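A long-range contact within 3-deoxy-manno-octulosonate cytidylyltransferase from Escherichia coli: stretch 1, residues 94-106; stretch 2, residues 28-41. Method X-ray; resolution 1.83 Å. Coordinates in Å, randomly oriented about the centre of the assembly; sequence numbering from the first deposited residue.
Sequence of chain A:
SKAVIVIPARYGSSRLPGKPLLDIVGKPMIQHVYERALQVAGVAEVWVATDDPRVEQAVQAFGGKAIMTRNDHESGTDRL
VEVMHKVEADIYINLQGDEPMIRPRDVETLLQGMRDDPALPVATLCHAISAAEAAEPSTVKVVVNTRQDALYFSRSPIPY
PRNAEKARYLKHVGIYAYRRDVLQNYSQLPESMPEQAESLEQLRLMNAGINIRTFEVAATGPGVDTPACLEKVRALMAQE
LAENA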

# COMPACT_ATOMS: atom_id res chain seq x y z
N ASN A 94 11.21 -7.93 18.14
CA ASN A 94 11.30 -6.66 18.83
C ASN A 94 9.95 -6.38 19.48
O ASN A 94 8.96 -6.20 18.77
CB ASN A 94 11.64 -5.57 17.82
CG ASN A 94 12.30 -4.36 18.45
OD1 ASN A 94 13.26 -4.50 19.22
ND2 ASN A 94 11.82 -3.17 18.09
N LEU A 95 9.90 -6.43 20.81
CA LEU A 95 8.69 -6.16 21.59
C LEU A 95 8.79 -4.78 22.19
O LEU A 95 9.86 -4.37 22.61
CB LEU A 95 8.60 -7.10 22.78
CG LEU A 95 8.11 -8.53 22.65
CD1 LEU A 95 7.82 -9.04 24.06
CD2 LEU A 95 6.85 -8.57 21.82
N GLN A 96 7.66 -4.10 22.34
CA GLN A 96 7.68 -2.77 22.95
C GLN A 96 7.74 -2.86 24.49
O GLN A 96 7.01 -3.63 25.11
CB GLN A 96 6.48 -1.95 22.48
CG GLN A 96 6.53 -1.65 20.97
CD GLN A 96 7.93 -1.25 20.51
OE1 GLN A 96 8.45 -0.21 20.92
NE2 GLN A 96 8.56 -2.09 19.69
N GLY A 97 8.63 -2.07 25.09
CA GLY A 97 8.80 -2.10 26.53
C GLY A 97 7.69 -1.44 27.31
O GLY A 97 7.72 -1.44 28.55
N ASP A 98 6.69 -0.90 26.60
CA ASP A 98 5.56 -0.21 27.24
C ASP A 98 4.17 -0.85 27.05
O ASP A 98 3.14 -0.20 27.27
CB ASP A 98 5.54 1.29 26.87
CG ASP A 98 5.36 1.55 25.37
OD1 ASP A 98 5.24 0.58 24.58
OD2 ASP A 98 5.34 2.73 24.97
N GLU A 99 4.14 -2.11 26.63
CA GLU A 99 2.88 -2.82 26.47
C GLU A 99 2.94 -4.04 27.39
O GLU A 99 3.21 -5.17 26.96
CB GLU A 99 2.67 -3.24 25.01
CG GLU A 99 2.43 -2.09 24.03
CD GLU A 99 2.33 -2.57 22.58
OE1 GLU A 99 1.50 -3.47 22.30
OE2 GLU A 99 3.08 -2.05 21.72
N PRO A 100 2.68 -3.83 28.69
CA PRO A 100 2.71 -4.90 29.70
C PRO A 100 1.66 -6.00 29.53
O PRO A 100 1.77 -7.07 30.11
CB PRO A 100 2.49 -4.14 31.00
CG PRO A 100 1.54 -3.05 30.58
CD PRO A 100 2.18 -2.57 29.28
N MET A 101 0.62 -5.72 28.74
CA MET A 101 -0.45 -6.70 28.57
C MET A 101 -0.33 -7.59 27.34
O MET A 101 -1.29 -8.25 26.95
CB MET A 101 -1.81 -6.00 28.63
CG MET A 101 -2.07 -5.35 29.98
SD MET A 101 -3.80 -5.13 30.34
CE MET A 101 -4.34 -6.89 30.40
N ILE A 102 0.87 -7.63 26.78
CA ILE A 102 1.19 -8.44 25.62
C ILE A 102 0.80 -9.91 25.89
O ILE A 102 1.02 -10.41 26.99
CB ILE A 102 2.72 -8.33 25.30
CG1 ILE A 102 3.12 -9.28 24.17
CG2 ILE A 102 3.57 -8.68 26.52
CD1 ILE A 102 2.48 -8.94 22.86
N ARG A 103 0.16 -10.57 24.93
CA ARG A 103 -0.20 -11.97 25.08
C ARG A 103 0.87 -12.87 24.47
O ARG A 103 1.13 -12.78 23.28
CB ARG A 103 -1.53 -12.30 24.39
CG ARG A 103 -2.77 -11.71 25.03
CD ARG A 103 -4.03 -12.22 24.31
NE ARG A 103 -4.06 -11.76 22.92
CZ ARG A 103 -4.77 -10.72 22.48
NH1 ARG A 103 -5.53 -10.01 23.31
NH2 ARG A 103 -4.65 -10.35 21.21
N PRO A 104 1.49 -13.75 25.28
CA PRO A 104 2.53 -14.66 24.79
C PRO A 104 2.14 -15.43 23.53
O PRO A 104 2.99 -15.67 22.66
CB PRO A 104 2.73 -15.60 25.98
CG PRO A 104 2.58 -14.67 27.14
CD PRO A 104 1.37 -13.83 26.75
N ARG A 105 0.87 -15.82 23.43
CA ARG A 105 0.38 -16.58 22.28
C ARG A 105 0.48 -15.79 20.97
O ARG A 105 0.70 -16.37 19.91
CB ARG A 105 -1.07 -17.02 22.52
CG ARG A 105 -1.29 -18.56 22.58
CD ARG A 105 -0.31 -19.32 23.53
NE ARG A 105 -0.45 -18.99 24.95
CZ ARG A 105 0.53 -19.06 25.86
NH1 ARG A 105 1.75 -19.45 25.50
NH2 ARG A 105 0.31 -18.71 27.11
N ASP A 106 0.36 -14.47 21.04
CA ASP A 106 0.46 -13.64 19.83
C ASP A 106 1.89 -13.62 19.30
O ASP A 106 2.10 -13.57 18.08
CB ASP A 106 0.00 -12.20 20.11
CG ASP A 106 -1.49 -12.10 20.37
OD1 ASP A 106 -2.23 -13.08 20.11
OD2 ASP A 106 -1.91 -11.03 20.86
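Stretch 2 28-41: PMIQHVYERALQVA

Stretch 2 is a helix that begins at Met29 and gives way to a short non-helical tail ending at Ala41. Pro28 holds the N-cap position. Stretch 1 is mostly loop, and it runs along the helix in the same general direction. The closest CA pairs advance together: Gly97 CA is 6.0 Å from Ile30 CA, Pro100 CA is 4.9 Å from Val33 CA, and Pro104 CA is 5.2 Å from Val40 CA. The contact buries 730 Å², both sides summed.

Asn94 is too far away to take part. Leu95 points toward the helix. Its CD1 lies 4.3 Å from Val33 CG1 and 4.2 Å from Ala37 CB, an apolar contact. Gln96 contributes mainly backbone, with its O 3.9 Å from Val33 CG1.

A type I turn spans Gln96 to Glu99. Gly97 lies within it, close to the start of the helix. An ideal CB on Gly97 would be 3.6 Å from Ile30 CD1, so the backbone comes close here. Gly97 O is 3.8 Å from Met29 CE and 3.8 Å from Val33 CG2. These neighbours are apolar, and this buried oxygen has no hydrogen-bond partner in the model. Asp98 points away overall, yet its CB is 3.8 Å from Met29 CE.

A second type I turn runs from Glu99 to Ile102. Pro100 packs closely on the helix. Its CD is 4.0 Å from Met29 SD, its CB is 4.0 Å from His32 CB, and its CA is 3.8 Å from Val33 CG2.

Arg36 follows, reaching across the second turn. Pro100 O and Met101 CA lie over one face of its guanidinium, while Ile102 O lies at the edge. The edge position suits donation: Arg36 NH1 gives a hydrogen bond to Ile102 O at 3.0 Å and 154°. Pro100 O is 3.1 Å from Arg36 NE, but the angle is too poor for a hydrogen bond. A water accepts from Arg36 NH1 at 2.9 Å and donates to Met101 O at 2.9 Å. Ile102 also packs its CG2 3.8 Å from Arg36 CB.

Arg103 is at the N-cap position of the next helix and forms a salt bridge within its own stretch, NH2 to Asp106 OD2 at 2.8 Å. Pro104 begins that helix and points toward stretch 2. Its CG is 3.6 Å from Arg36 O and 3.8 Å from Gln39 OE1; its CB is 4.3 Å from Val40 CG2. Arg105 starts away, but its end comes nearer, with NH1 4.0 Å from Gln39 O.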

# COMPACT_ATOMS: atom_id res chain seq x y z
N PRO A 28 7.97 -3.23 38.33
CA PRO A 28 8.18 -2.16 37.34
C PRO A 28 7.56 -2.64 36.03
O PRO A 28 7.48 -3.85 35.77
CB PRO A 28 9.70 -2.11 37.21
CG PRO A 28 10.19 -2.67 38.52
CD PRO A 28 9.25 -3.80 38.77
N MET A 29 7.12 -1.70 35.19
CA MET A 29 6.50 -2.09 33.93
C MET A 29 7.39 -3.01 33.09
O MET A 29 6.91 -4.03 32.56
CB MET A 29 6.08 -0.87 33.11
CG MET A 29 5.47 -1.25 31.77
SD MET A 29 4.65 0.13 30.98
CE MET A 29 6.08 1.21 30.67
N ILE A 30 8.68 -2.67 33.03
CA ILE A 30 9.66 -3.47 32.27
C ILE A 30 9.70 -4.94 32.75
O ILE A 30 9.88 -5.87 31.93
CB ILE A 30 11.06 -2.78 32.27
CG1 ILE A 30 11.97 -3.37 31.19
CG2 ILE A 30 11.72 -2.90 33.62
CD1 ILE A 30 11.45 -3.16 29.78
N GLN A 31 9.43 -5.17 34.04
CA GLN A 31 9.43 -6.54 34.55
C GLN A 31 8.24 -7.38 34.02
O GLN A 31 8.41 -8.56 33.69
CB GLN A 31 9.47 -6.57 36.08
CG GLN A 31 9.53 -8.01 36.65
CD GLN A 31 9.76 -8.04 38.15
OE1 GLN A 31 10.20 -7.06 38.74
NE2 GLN A 31 9.45 -9.16 38.77
N HIS A 32 7.07 -6.75 33.91
CA HIS A 32 5.87 -7.43 33.40
C HIS A 32 6.09 -7.89 31.97
O HIS A 32 5.70 -9.00 31.59
CB HIS A 32 4.66 -6.50 33.45
CG HIS A 32 4.13 -6.26 34.83
ND1 HIS A 32 3.38 -7.20 35.51
CD2 HIS A 32 4.26 -5.20 35.66
CE1 HIS A 32 3.07 -6.73 36.70
NE2 HIS A 32 3.58 -5.52 36.82
N VAL A 33 6.71 -7.02 31.17
CA VAL A 33 6.99 -7.35 29.77
C VAL A 33 8.00 -8.49 29.70
O VAL A 33 7.83 -9.45 28.93
CB VAL A 33 7.53 -6.13 28.98
CG1 VAL A 33 7.84 -6.54 27.53
CG2 VAL A 33 6.49 -5.01 28.99
N TYR A 34 9.03 -8.39 30.54
CA TYR A 34 10.07 -9.42 30.59
C TYR A 34 9.46 -10.75 30.99
O TYR A 34 9.71 -11.77 30.34
CB TYR A 34 11.18 -9.01 31.59
CG TYR A 34 12.48 -9.79 31.41
CD1 TYR A 34 12.65 -11.06 31.97
CD2 TYR A 34 13.52 -9.27 30.64
CE1 TYR A 34 13.82 -11.80 31.76
CE2 TYR A 34 14.69 -10.00 30.42
CZ TYR A 34 14.82 -11.26 30.98
OH TYR A 34 15.97 -11.97 30.71
N GLU A 35 8.64 -10.74 32.04
CA GLU A 35 7.99 -11.97 32.51
C GLU A 35 7.09 -12.60 31.45
O GLU A 35 7.09 -13.82 31.31
CB GLU A 35 7.23 -11.72 33.80
CG GLU A 35 8.12 -11.30 34.96
CD GLU A 35 7.38 -11.23 36.29
OE1 GLU A 35 6.22 -11.66 36.35
OE2 GLU A 35 7.97 -10.75 37.27
N ARG A 36 6.34 -11.79 30.70
CA ARG A 36 5.50 -12.36 29.64
C ARG A 36 6.34 -12.90 28.49
O ARG A 36 6.04 -13.94 27.93
CB ARG A 36 4.47 -11.35 29.14
CG ARG A 36 3.26 -11.33 30.03
CD ARG A 36 2.73 -9.95 30.19
NE ARG A 36 1.71 -9.91 31.23
CZ ARG A 36 0.41 -10.09 31.02
NH1 ARG A 36 -0.07 -10.33 29.81
NH2 ARG A 36 -0.42 -10.00 32.05
N ALA A 37 7.45 -12.21 28.18
CA ALA A 37 8.36 -12.64 27.11
C ALA A 37 8.94 -14.02 27.42
O ALA A 37 9.12 -14.85 26.51
CB ALA A 37 9.47 -11.61 26.94
N LEU A 38 9.20 -14.29 28.70
CA LEU A 38 9.74 -15.58 29.11
C LEU A 38 8.79 -16.74 28.86
O LEU A 38 9.24 -17.88 28.74
CB LEU A 38 10.14 -15.57 30.59
CG LEU A 38 11.43 -14.84 30.89
CD1 LEU A 38 11.60 -14.70 32.39
CD2 LEU A 38 12.56 -15.59 30.26
N GLN A 39 7.49 -16.44 28.78
CA GLN A 39 6.47 -17.45 28.56
C GLN A 39 6.29 -17.83 27.09
O GLN A 39 5.49 -18.70 26.78
CB GLN A 39 5.13 -16.96 29.12
CG GLN A 39 5.16 -16.63 30.61
CD GLN A 39 3.84 -16.02 31.11
OE1 GLN A 39 2.78 -16.33 30.58
NE2 GLN A 39 3.92 -15.16 32.12
N VAL A 40 7.04 -17.19 26.20
CA VAL A 40 6.93 -17.48 24.77
C VAL A 40 7.75 -18.70 24.42
O VAL A 40 8.97 -18.70 24.56
CB VAL A 40 7.38 -16.29 23.88
CG1 VAL A 40 7.21 -16.61 22.41
CG2 VAL A 40 6.61 -15.03 24.24
N ALA A 41 7.08 -19.75 23.96
CA ALA A 41 7.77 -20.97 23.58
C ALA A 41 8.61 -20.76 22.33
O ALA A 41 8.27 -19.93 21.49
CB ALA A 41 6.76 -22.08 23.32
O HOH W 1 -2.76 -10.07 28.69